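Local coordinates for galactose mutarotase-like protein (Clostridium acetobutylicum, PDB 3OS7), which probably binds carbohydrates and may interconvert the anomers of an aldose sugar, at residues K204-K209 with F249-I254; S115-H120 with F151-S156; R82-T87 with I306-N311. All blocks are in the same frame, centred on the assembly; numbering follows the deposited sequence.

Interaction 1: K204-K209 with F249-I254; sequences KISIDK and FSLKDI
I207 lies obliquely across F249, its CG2 methyl 3.4 Å from ring atom CG and over one face of the phenyl ring, displaced from the centre toward the rim. It is a CH-pi contact, with CG2 3.8 Å from the ring centroid and 27° off the normal. I207 CG1 lies between the backbone N and the carbonyl carbon (chi1 60°), and CG2, anti to the carbonyl carbon, is the methyl that meets the ring; CD1 at the end of the other branch reaches F249 CE1. K209 O lies at the edge of the same ring, near its plane, and Y233 meets F249 with planes steeply inclined. Further along, I205 CG2 touches L251 CD2 at 3.9 Å. Strands 201-213 and 246-256 pair antiparallel here, with I207 and L251 forming a non-hydrogen-bonded pair whose side chains diverge. S206, centre of an inverse gamma turn in which I207 N bonds to I205 O, interrupts the first strand. Its carbonyl O accepts K252 N, while its OG donates to K252 O at 3.0 Å, nearly in line with that C=O, and is also bonded to G263 N of strand 263-268. S250 OG is held by K209 N at 3.1 Å and by W211 NE1, both of strand 201-213. K252 extends past I207 O. The S206 hydroxyl thus supplements backbone pairing at the turn, and S250 OG adds a bond beyond it; water joins K252 NZ to the carbonyls of I207 and D208, and the lysine and D208 form no direct salt bridge.

Interaction 2: S115-H120 with F151-S156; sequences SKWTVH and FQFKLS. With EDO (1,2-ethanediol), chain H.
W117 presents the far corner of its six-membered ring to segment 151-156, with CZ3 3.5 Å from L155 CG and CH2 3.7 Å from F153 CB. The L155 side chain crosses the indole at about a right angle, and its CD1 lies over the ring face, 4.3 Å from the centroid, in a CH-pi contact. F153 instead meets the indole obliquely, while K154 CA lies at the indole edge, near the ring plane. At the exposed margin, H120 CD2 approaches K154 CD at 4.2 Å. The indole is positioned by a hydrogen bond from NE1 to I112 O. Strands 118-125 and 151-160 are not direct neighbours: strand 128-137 pairs antiparallel with each, so the indole, from the residue preceding strand 118-125, reaches past strand 128-137 to strand 151-160 in the antiparallel beta sandwich expected of a galactose mutarotase fold. F135 of that middle strand meets W117. F78, from outside it, meets the F153 ring, and F153 also touches V170 and V182; L155 has T168 and Y184 beside it. A 1,2-ethanediol molecule, probably from the crystallisation liquor, donates through O2 to Q152 OE1 at 2.6 Å and is also bonded to S169 OG; D136 accepts from Q152 NE2.

Interaction 3: R82-T87 with I306-N311; sequences RIDDGT and IINSPN
N308 OD1 accepts two hydrogen bonds, one from D84 N at 2.9 Å and one from N311 ND2 at 3.0 Å. The donors reach it from opposite faces of the amide plane. D84 N stands well above that plane, 58° out of it, yet its N-H points almost straight at the oxygen; N311 ND2 is tilted from the plane by less. CG of N308 is anti to the backbone N (chi1 -165°), and OD1 is the amide atom that meets D84 N. N311 ND2 also donates to T87 O at 2.9 Å, and both of its acceptors lie close to its own amide plane, so the two bonds fix the rotation of that group. The asparagines thereby tie the loop between strand 297-303 and helix 316-319 to the start of strand 82-90, where overlapping turns, type II from I83 to G86 and type I' from D84 to T87, bend the chain. I83 lies across P310 at about a right angle, CD1 4.0 Å from P310 CD, and its CG2 packs against N311 ND2; F88 touches all three residues. The N308 ND2 group donates to a water that in turn donates to D84 OD2. The remaining carboxylate oxygen, D84 OD1, forms a salt bridge with R216. I307 CG2 rests near R82 CB at 4.1 Å, while the R82 guanidinium turns to a salt bridge with E101.

Interactions 1 and 2 are mostly buried and lie on opposite sides of the chain's centre, about 30 Å apart between centres; interaction 3 is only partly buried. Interaction 1 unites adjacent antiparallel strands through backbone bonds with serine support, whereas interaction 2 reaches strand 151-160 chiefly from W117, just ahead of strand 118-125, spanning an intervening strand by aromatic and aliphatic contact alone. Interaction 3 replaces strand pairing with asparagine amides that clasp a loop to a turn. It closes a long stretch of chain within which the other two are nested in series. W211 and its strand link interactions 1 and 3, since W211 bonds to S250 and touches I306.

Interaction 1: K204-K209 with F249-I254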
loop_
_atom_site.group_PDB
_atom_site.type_symbol
_atom_site.label_atom_id
_atom_site.label_comp_id
_atom_site.label_asym_id
_atom_site.label_seq_id
_atom_site.Cartn_x
_atom_site.Cartn_y
_atom_site.Cartn_z
ATOM N N LYS A 204 1.441 8.371 13.854
ATOM C CA LYS A 204 2.867 8.745 13.771
ATOM C C LYS A 204 3.444 8.162 12.502
ATOM O O LYS A 204 3.024 7.103 12.065
ATOM C CB LYS A 204 3.645 8.211 14.971
ATOM C CG LYS A 204 3.155 8.790 16.300
ATOM C CD LYS A 204 3.710 8.021 17.490
ATOM C CE LYS A 204 3.290 8.686 18.786
ATOM N NZ LYS A 204 3.952 8.066 19.954
ATOM N N ILE A 205 4.354 8.886 11.887
ATOM C CA ILE A 205 4.992 8.478 10.644
ATOM C C ILE A 205 6.438 8.951 10.692
ATOM O O ILE A 205 6.697 10.090 11.064
ATOM C CB ILE A 205 4.344 9.116 9.390
ATOM C CG1 ILE A 205 2.834 8.875 9.333
ATOM C CG2 ILE A 205 5.013 8.569 8.100
ATOM C CD1 ILE A 205 2.121 9.704 8.217
ATOM N N SER A 206 7.371 8.110 10.233
ATOM C CA SER A 206 8.808 8.451 10.295
ATOM C C SER A 206 9.202 9.346 9.115
ATOM O O SER A 206 9.943 8.937 8.232
ATOM C CB SER A 206 9.651 7.165 10.353
ATOM O OG SER A 206 9.438 6.330 9.229
ATOM N N ILE A 207 8.670 10.568 9.112
ATOM C CA ILE A 207 8.855 11.485 8.017
ATOM C C ILE A 207 10.207 12.168 8.089
ATOM O O ILE A 207 10.741 12.391 9.175
ATOM C CB ILE A 207 7.732 12.542 7.953
ATOM C CG1 ILE A 207 7.674 13.391 9.234
ATOM C CG2 ILE A 207 6.389 11.861 7.669
ATOM C CD1 ILE A 207 6.735 14.644 9.157
ATOM N N ASP A 208 10.734 12.482 6.910
ATOM C CA ASP A 208 11.950 13.252 6.731
ATOM C C ASP A 208 11.555 14.670 6.319
ATOM O O ASP A 208 11.516 15.558 7.162
ATOM C CB ASP A 208 12.821 12.561 5.667
ATOM C CG ASP A 208 14.198 13.190 5.520
ATOM O OD1 ASP A 208 14.531 14.139 6.267
ATOM O OD2 ASP A 208 14.958 12.687 4.661
ATOM N N LYS A 209 11.176 14.866 5.052
ATOM C CA LYS A 209 10.754 16.172 4.569
ATOM C C LYS A 209 9.342 16.109 3.993
ATOM O O LYS A 209 8.873 15.055 3.543
ATOM C CB LYS A 209 11.732 16.710 3.492
ATOM C CG LYS A 209 13.158 16.898 4.014
ATOM C CD LYS A 209 14.008 17.679 3.068
ATOM C CE LYS A 209 14.561 16.796 1.982
ATOM N NZ LYS A 209 15.258 17.586 0.926
ATOM N N PHE A 249 5.254 12.979 1.954
ATOM C CA PHE A 249 6.512 13.056 2.699
ATOM C C PHE A 249 7.544 12.117 2.137
ATOM O O PHE A 249 7.202 11.059 1.601
ATOM C CB PHE A 249 6.264 12.652 4.154
ATOM C CG PHE A 249 5.340 13.582 4.900
ATOM C CD1 PHE A 249 5.801 14.819 5.388
ATOM C CD2 PHE A 249 4.023 13.247 5.079
ATOM C CE1 PHE A 249 4.943 15.677 6.070
ATOM C CE2 PHE A 249 3.171 14.086 5.760
ATOM C CZ PHE A 249 3.630 15.314 6.250
ATOM N N SER A 250 8.816 12.464 2.280
ATOM C CA SER A 250 9.857 11.435 2.250
ATOM C C SER A 250 9.956 10.756 3.615
ATOM O O SER A 250 9.553 11.317 4.625
ATOM C CB SER A 250 11.195 12.011 1.806
ATOM O OG SER A 250 11.509 13.198 2.495
ATOM N N LEU A 251 10.550 9.570 3.634
ATOM C CA LEU A 251 10.683 8.771 4.842
ATOM C C LEU A 251 12.127 8.672 5.281
ATOM O O LEU A 251 13.048 8.737 4.467
ATOM C CB LEU A 251 10.178 7.357 4.593
ATOM C CG LEU A 251 8.658 7.229 4.344
ATOM C CD1 LEU A 251 8.315 5.785 4.005
ATOM C CD2 LEU A 251 7.891 7.712 5.564
ATOM N N LYS A 252 12.317 8.461 6.571
ATOM C CA LYS A 252 13.630 8.142 7.120
ATOM C C LYS A 252 13.446 7.108 8.213
ATOM O O LYS A 252 12.307 6.826 8.621
ATOM C CB LYS A 252 14.315 9.393 7.658
ATOM C CG LYS A 252 13.554 10.072 8.791
ATOM C CD LYS A 252 14.325 11.252 9.429
ATOM C CE LYS A 252 13.656 11.643 10.735
ATOM N NZ LYS A 252 14.183 12.935 11.238
ATOM N N ASP A 253 14.553 6.511 8.656
ATOM C CA ASP A 253 14.553 5.726 9.886
ATOM C C ASP A 253 14.599 6.612 11.129
ATOM O O ASP A 253 15.220 7.686 11.145
ATOM C CB ASP A 253 15.753 4.756 9.982
ATOM C CG ASP A 253 15.831 3.747 8.845
ATOM O OD1 ASP A 253 14.902 3.594 8.008
ATOM O OD2 ASP A 253 16.890 3.099 8.784
ATOM N N ILE A 254 13.909 6.156 12.162
ATOM C CA ILE A 254 13.967 6.716 13.490
ATOM C C ILE A 254 14.341 5.616 14.478
ATOM O O ILE A 254 14.322 4.442 14.145
ATOM C CB ILE A 254 12.632 7.349 13.930
ATOM C CG1 ILE A 254 11.491 6.311 13.955
ATOM C CG2 ILE A 254 12.309 8.543 13.052
ATOM C CD1 ILE A 254 10.205 6.819 14.564
HETATM O O HOH W 1 12.089 14.944 9.801
HETATM O O HOH W 2 13.971 13.721 2.154
HETATM O O HOH W 3 15.409 10.199 4.119
#

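Interaction 2: S115-H120 with F151-S156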
loop_
_atom_site.group_PDB
_atom_site.type_symbol
_atom_site.label_atom_id
_atom_site.label_comp_id
_atom_site.label_asym_id
_atom_site.label_seq_id
_atom_site.Cartn_x
_atom_site.Cartn_y
_atom_site.Cartn_z
ATOM N N SER A 115 -7.080 -5.794 -11.305
ATOM C CA SER A 115 -6.936 -6.939 -12.215
ATOM C C SER A 115 -6.983 -8.269 -11.498
ATOM O O SER A 115 -6.868 -8.327 -10.282
ATOM C CB SER A 115 -5.624 -6.799 -12.983
ATOM O OG SER A 115 -5.723 -5.682 -13.833
ATOM N N LYS A 116 -7.185 -9.347 -12.250
ATOM C CA LYS A 116 -7.233 -10.686 -11.649
ATOM C C LYS A 116 -5.840 -11.234 -11.434
ATOM O O LYS A 116 -5.035 -11.249 -12.349
ATOM C CB LYS A 116 -7.989 -11.669 -12.538
ATOM C CG LYS A 116 -9.430 -11.298 -12.783
ATOM C CD LYS A 116 -10.200 -12.493 -13.385
ATOM C CE LYS A 116 -11.494 -12.013 -14.013
ATOM N NZ LYS A 116 -12.375 -13.160 -14.399
ATOM N N TRP A 117 -5.569 -11.663 -10.208
ATOM C CA TRP A 117 -4.356 -12.335 -9.860
ATOM C C TRP A 117 -4.686 -13.799 -9.662
ATOM O O TRP A 117 -5.857 -14.146 -9.454
ATOM C CB TRP A 117 -3.780 -11.748 -8.578
ATOM C CG TRP A 117 -3.267 -10.341 -8.693
ATOM C CD1 TRP A 117 -3.964 -9.236 -9.139
ATOM C CD2 TRP A 117 -2.001 -9.840 -8.231
ATOM N NE1 TRP A 117 -3.189 -8.115 -9.041
ATOM C CE2 TRP A 117 -1.980 -8.452 -8.488
ATOM C CE3 TRP A 117 -0.869 -10.438 -7.686
ATOM C CZ2 TRP A 117 -0.874 -7.650 -8.191
ATOM C CZ3 TRP A 117 0.222 -9.651 -7.400
ATOM C CH2 TRP A 117 0.215 -8.271 -7.658
ATOM N N THR A 118 -3.674 -14.658 -9.729
ATOM C CA THR A 118 -3.873 -16.087 -9.531
ATOM C C THR A 118 -3.136 -16.548 -8.292
ATOM O O THR A 118 -2.124 -15.960 -7.912
ATOM C CB THR A 118 -3.451 -16.868 -10.742
ATOM O OG1 THR A 118 -2.086 -16.608 -11.020
ATOM C CG2 THR A 118 -4.299 -16.430 -11.957
ATOM N N VAL A 119 -3.684 -17.554 -7.630
ATOM C CA VAL A 119 -3.087 -18.079 -6.409
ATOM C C VAL A 119 -1.877 -18.901 -6.806
ATOM O O VAL A 119 -1.963 -19.797 -7.650
ATOM C CB VAL A 119 -4.093 -18.903 -5.589
ATOM C CG1 VAL A 119 -3.412 -19.556 -4.400
ATOM C CG2 VAL A 119 -5.233 -18.034 -5.120
ATOM N N HIS A 120 -0.737 -18.595 -6.196
ATOM C CA HIS A 120 0.515 -19.210 -6.576
ATOM C C HIS A 120 0.936 -20.274 -5.562
ATOM O O HIS A 120 1.491 -21.317 -5.941
ATOM C CB HIS A 120 1.564 -18.102 -6.749
ATOM C CG HIS A 120 2.925 -18.595 -7.075
ATOM N ND1 HIS A 120 3.258 -19.090 -8.324
ATOM C CD2 HIS A 120 4.048 -18.676 -6.320
ATOM C CE1 HIS A 120 4.532 -19.450 -8.318
ATOM N NE2 HIS A 120 5.037 -19.197 -7.119
ATOM N N PHE A 151 5.992 -8.780 -17.510
ATOM C CA PHE A 151 6.461 -8.824 -16.127
ATOM C C PHE A 151 5.606 -9.760 -15.286
ATOM O O PHE A 151 4.513 -10.140 -15.691
ATOM C CB PHE A 151 6.538 -7.402 -15.508
ATOM C CG PHE A 151 5.201 -6.706 -15.322
ATOM C CD1 PHE A 151 4.403 -6.996 -14.234
ATOM C CD2 PHE A 151 4.769 -5.728 -16.226
ATOM C CE1 PHE A 151 3.183 -6.353 -14.055
ATOM C CE2 PHE A 151 3.577 -5.080 -16.059
ATOM C CZ PHE A 151 2.772 -5.405 -14.940
ATOM N N GLN A 152 6.126 -10.151 -14.124
ATOM C CA GLN A 152 5.327 -10.850 -13.139
ATOM C C GLN A 152 5.473 -10.120 -11.817
ATOM O O GLN A 152 6.575 -9.932 -11.317
ATOM C CB GLN A 152 5.767 -12.294 -12.938
ATOM C CG GLN A 152 4.881 -13.081 -11.968
ATOM C CD GLN A 152 5.395 -14.487 -11.734
ATOM O OE1 GLN A 152 6.401 -14.690 -11.036
ATOM N NE2 GLN A 152 4.705 -15.466 -12.310
ATOM N N PHE A 153 4.337 -9.742 -11.255
ATOM C CA PHE A 153 4.244 -9.253 -9.902
ATOM C C PHE A 153 3.885 -10.422 -8.962
ATOM O O PHE A 153 3.137 -11.341 -9.328
ATOM C CB PHE A 153 3.154 -8.178 -9.825
ATOM C CG PHE A 153 3.640 -6.805 -9.498
ATOM C CD1 PHE A 153 3.741 -6.384 -8.192
ATOM C CD2 PHE A 153 3.946 -5.897 -10.523
ATOM C CE1 PHE A 153 4.138 -5.098 -7.899
ATOM C CE2 PHE A 153 4.344 -4.601 -10.230
ATOM C CZ PHE A 153 4.441 -4.204 -8.932
ATOM N N LYS A 154 4.406 -10.387 -7.744
ATOM C CA LYS A 154 4.049 -11.373 -6.727
ATOM C C LYS A 154 3.873 -10.690 -5.390
ATOM O O LYS A 154 4.684 -9.823 -5.012
ATOM C CB LYS A 154 5.129 -12.446 -6.599
ATOM C CG LYS A 154 4.843 -13.473 -5.528
ATOM C CD LYS A 154 5.632 -14.808 -5.711
ATOM C CE LYS A 154 7.115 -14.648 -5.899
ATOM N NZ LYS A 154 7.627 -15.867 -6.648
ATOM N N LEU A 155 2.798 -11.051 -4.706
ATOM C CA LEU A 155 2.586 -10.654 -3.317
ATOM C C LEU A 155 2.663 -11.942 -2.500
ATOM O O LEU A 155 1.926 -12.890 -2.746
ATOM C CB LEU A 155 1.241 -9.961 -3.105
ATOM C CG LEU A 155 0.822 -8.878 -4.072
ATOM C CD1 LEU A 155 -0.535 -8.271 -3.729
ATOM C CD2 LEU A 155 1.877 -7.801 -4.143
ATOM N N SER A 156 3.576 -11.962 -1.546
ATOM C CA SER A 156 3.782 -13.096 -0.676
ATOM C C SER A 156 3.453 -12.720 0.763
ATOM O O SER A 156 4.160 -11.934 1.411
ATOM C CB SER A 156 5.220 -13.598 -0.806
ATOM O OG SER A 156 5.386 -14.757 -0.000
HETATM C C1 EDO H . 9.452 -11.524 -8.726
HETATM O O1 EDO H . 9.753 -12.270 -7.550
HETATM C C2 EDO H . 7.986 -11.725 -9.106
HETATM O O2 EDO H . 7.704 -13.115 -9.366
#

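Interaction 3: R82-T87 with I306-N311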
loop_
_atom_site.group_PDB
_atom_site.type_symbol
_atom_site.label_atom_id
_atom_site.label_comp_id
_atom_site.label_asym_id
_atom_site.label_seq_id
_atom_site.Cartn_x
_atom_site.Cartn_y
_atom_site.Cartn_z
ATOM N N ARG A 82 0.405 9.798 -9.279
ATOM C CA ARG A 82 0.269 10.441 -10.587
ATOM C C ARG A 82 1.498 10.476 -11.511
ATOM O O ARG A 82 2.635 10.602 -11.066
ATOM C CB ARG A 82 -0.244 11.868 -10.387
ATOM C CG ARG A 82 -1.605 11.920 -9.763
ATOM C CD ARG A 82 -1.818 13.260 -9.106
ATOM N NE ARG A 82 -3.182 13.342 -8.617
ATOM C CZ ARG A 82 -3.581 12.978 -7.413
ATOM N NH1 ARG A 82 -2.723 12.530 -6.506
ATOM N NH2 ARG A 82 -4.857 13.088 -7.112
ATOM N N ILE A 83 1.236 10.307 -12.810
ATOM C CA ILE A 83 2.186 10.638 -13.862
ATOM C C ILE A 83 1.590 11.787 -14.661
ATOM O O ILE A 83 0.495 11.636 -15.265
ATOM C CB ILE A 83 2.481 9.458 -14.827
ATOM C CG1 ILE A 83 2.891 8.174 -14.083
ATOM C CG2 ILE A 83 3.519 9.867 -15.922
ATOM C CD1 ILE A 83 4.071 8.293 -13.176
ATOM N N ASP A 84 2.300 12.916 -14.671
ATOM C CA ASP A 84 1.887 14.127 -15.383
ATOM C C ASP A 84 1.518 13.897 -16.847
ATOM O O ASP A 84 2.328 13.394 -17.643
ATOM C CB ASP A 84 3.041 15.165 -15.232
ATOM C CG ASP A 84 2.736 16.523 -15.851
ATOM O OD1 ASP A 84 1.663 16.701 -16.465
ATOM O OD2 ASP A 84 3.611 17.425 -15.691
ATOM N N ASP A 85 0.261 14.217 -17.213
ATOM C CA ASP A 85 -0.225 14.037 -18.601
ATOM C C ASP A 85 -0.167 12.593 -19.096
ATOM O O ASP A 85 -0.275 12.333 -20.295
ATOM C CB ASP A 85 0.528 14.968 -19.596
ATOM C CG ASP A 85 0.242 16.433 -19.390
ATOM O OD1 ASP A 85 -0.770 16.784 -18.739
ATOM O OD2 ASP A 85 1.061 17.258 -19.872
ATOM N N GLY A 86 -0.016 11.646 -18.175
ATOM C CA GLY A 86 0.107 10.243 -18.504
ATOM C C GLY A 86 1.314 9.888 -19.352
ATOM O O GLY A 86 1.279 8.888 -20.087
ATOM N N THR A 87 2.375 10.691 -19.283
ATOM C CA THR A 87 3.508 10.459 -20.185
ATOM C C THR A 87 4.833 10.763 -19.526
ATOM O O THR A 87 4.945 11.634 -18.660
ATOM C CB THR A 87 3.362 11.260 -21.527
ATOM O OG1 THR A 87 4.370 10.868 -22.492
ATOM C CG2 THR A 87 3.433 12.748 -21.288
ATOM N N ILE A 306 9.006 9.314 -5.373
ATOM C CA ILE A 306 8.164 10.470 -5.291
ATOM C C ILE A 306 7.030 10.373 -6.330
ATOM O O ILE A 306 7.137 9.675 -7.350
ATOM C CB ILE A 306 9.008 11.770 -5.457
ATOM C CG1 ILE A 306 8.248 12.982 -4.949
ATOM C CG2 ILE A 306 9.491 11.972 -6.919
ATOM C CD1 ILE A 306 9.133 14.212 -4.860
ATOM N N ILE A 307 5.939 11.069 -6.059
ATOM C CA ILE A 307 4.880 11.227 -7.040
ATOM C C ILE A 307 5.496 11.776 -8.334
ATOM O O ILE A 307 6.343 12.669 -8.276
ATOM C CB ILE A 307 3.806 12.209 -6.555
ATOM C CG1 ILE A 307 3.100 11.672 -5.313
ATOM C CG2 ILE A 307 2.771 12.488 -7.697
ATOM C CD1 ILE A 307 2.003 12.624 -4.769
ATOM N N ASN A 308 5.087 11.227 -9.478
ATOM C CA ASN A 308 5.539 11.692 -10.813
ATOM C C ASN A 308 7.059 11.508 -11.001
ATOM O O ASN A 308 7.652 12.256 -11.727
ATOM C CB ASN A 308 5.132 13.163 -11.003
ATOM C CG ASN A 308 5.226 13.656 -12.466
ATOM O OD1 ASN A 308 4.959 12.924 -13.413
ATOM N ND2 ASN A 308 5.542 14.937 -12.627
ATOM N N SER A 309 7.659 10.528 -10.317
ATOM C CA SER A 309 9.120 10.360 -10.274
ATOM C C SER A 309 9.820 10.299 -11.653
ATOM O O SER A 309 10.910 10.830 -11.788
ATOM C CB SER A 309 9.530 9.122 -9.457
ATOM O OG SER A 309 9.178 7.895 -10.082
ATOM N N PRO A 310 9.209 9.680 -12.676
ATOM C CA PRO A 310 9.894 9.673 -13.965
ATOM C C PRO A 310 10.097 11.053 -14.592
ATOM O O PRO A 310 10.935 11.202 -15.475
ATOM C CB PRO A 310 8.959 8.829 -14.842
ATOM C CG PRO A 310 8.147 8.079 -13.915
ATOM C CD PRO A 310 7.947 8.942 -12.753
ATOM N N ASN A 311 9.344 12.057 -14.143
ATOM C CA ASN A 311 9.399 13.388 -14.742
ATOM C C ASN A 311 10.052 14.494 -13.906
ATOM O O ASN A 311 10.154 15.609 -14.388
ATOM C CB ASN A 311 7.966 13.840 -15.092
ATOM C CG ASN A 311 7.387 13.108 -16.292
ATOM O OD1 ASN A 311 8.061 12.968 -17.338
ATOM N ND2 ASN A 311 6.119 12.680 -16.177
HETATM O O HOH W 4 5.882 16.636 -14.957
#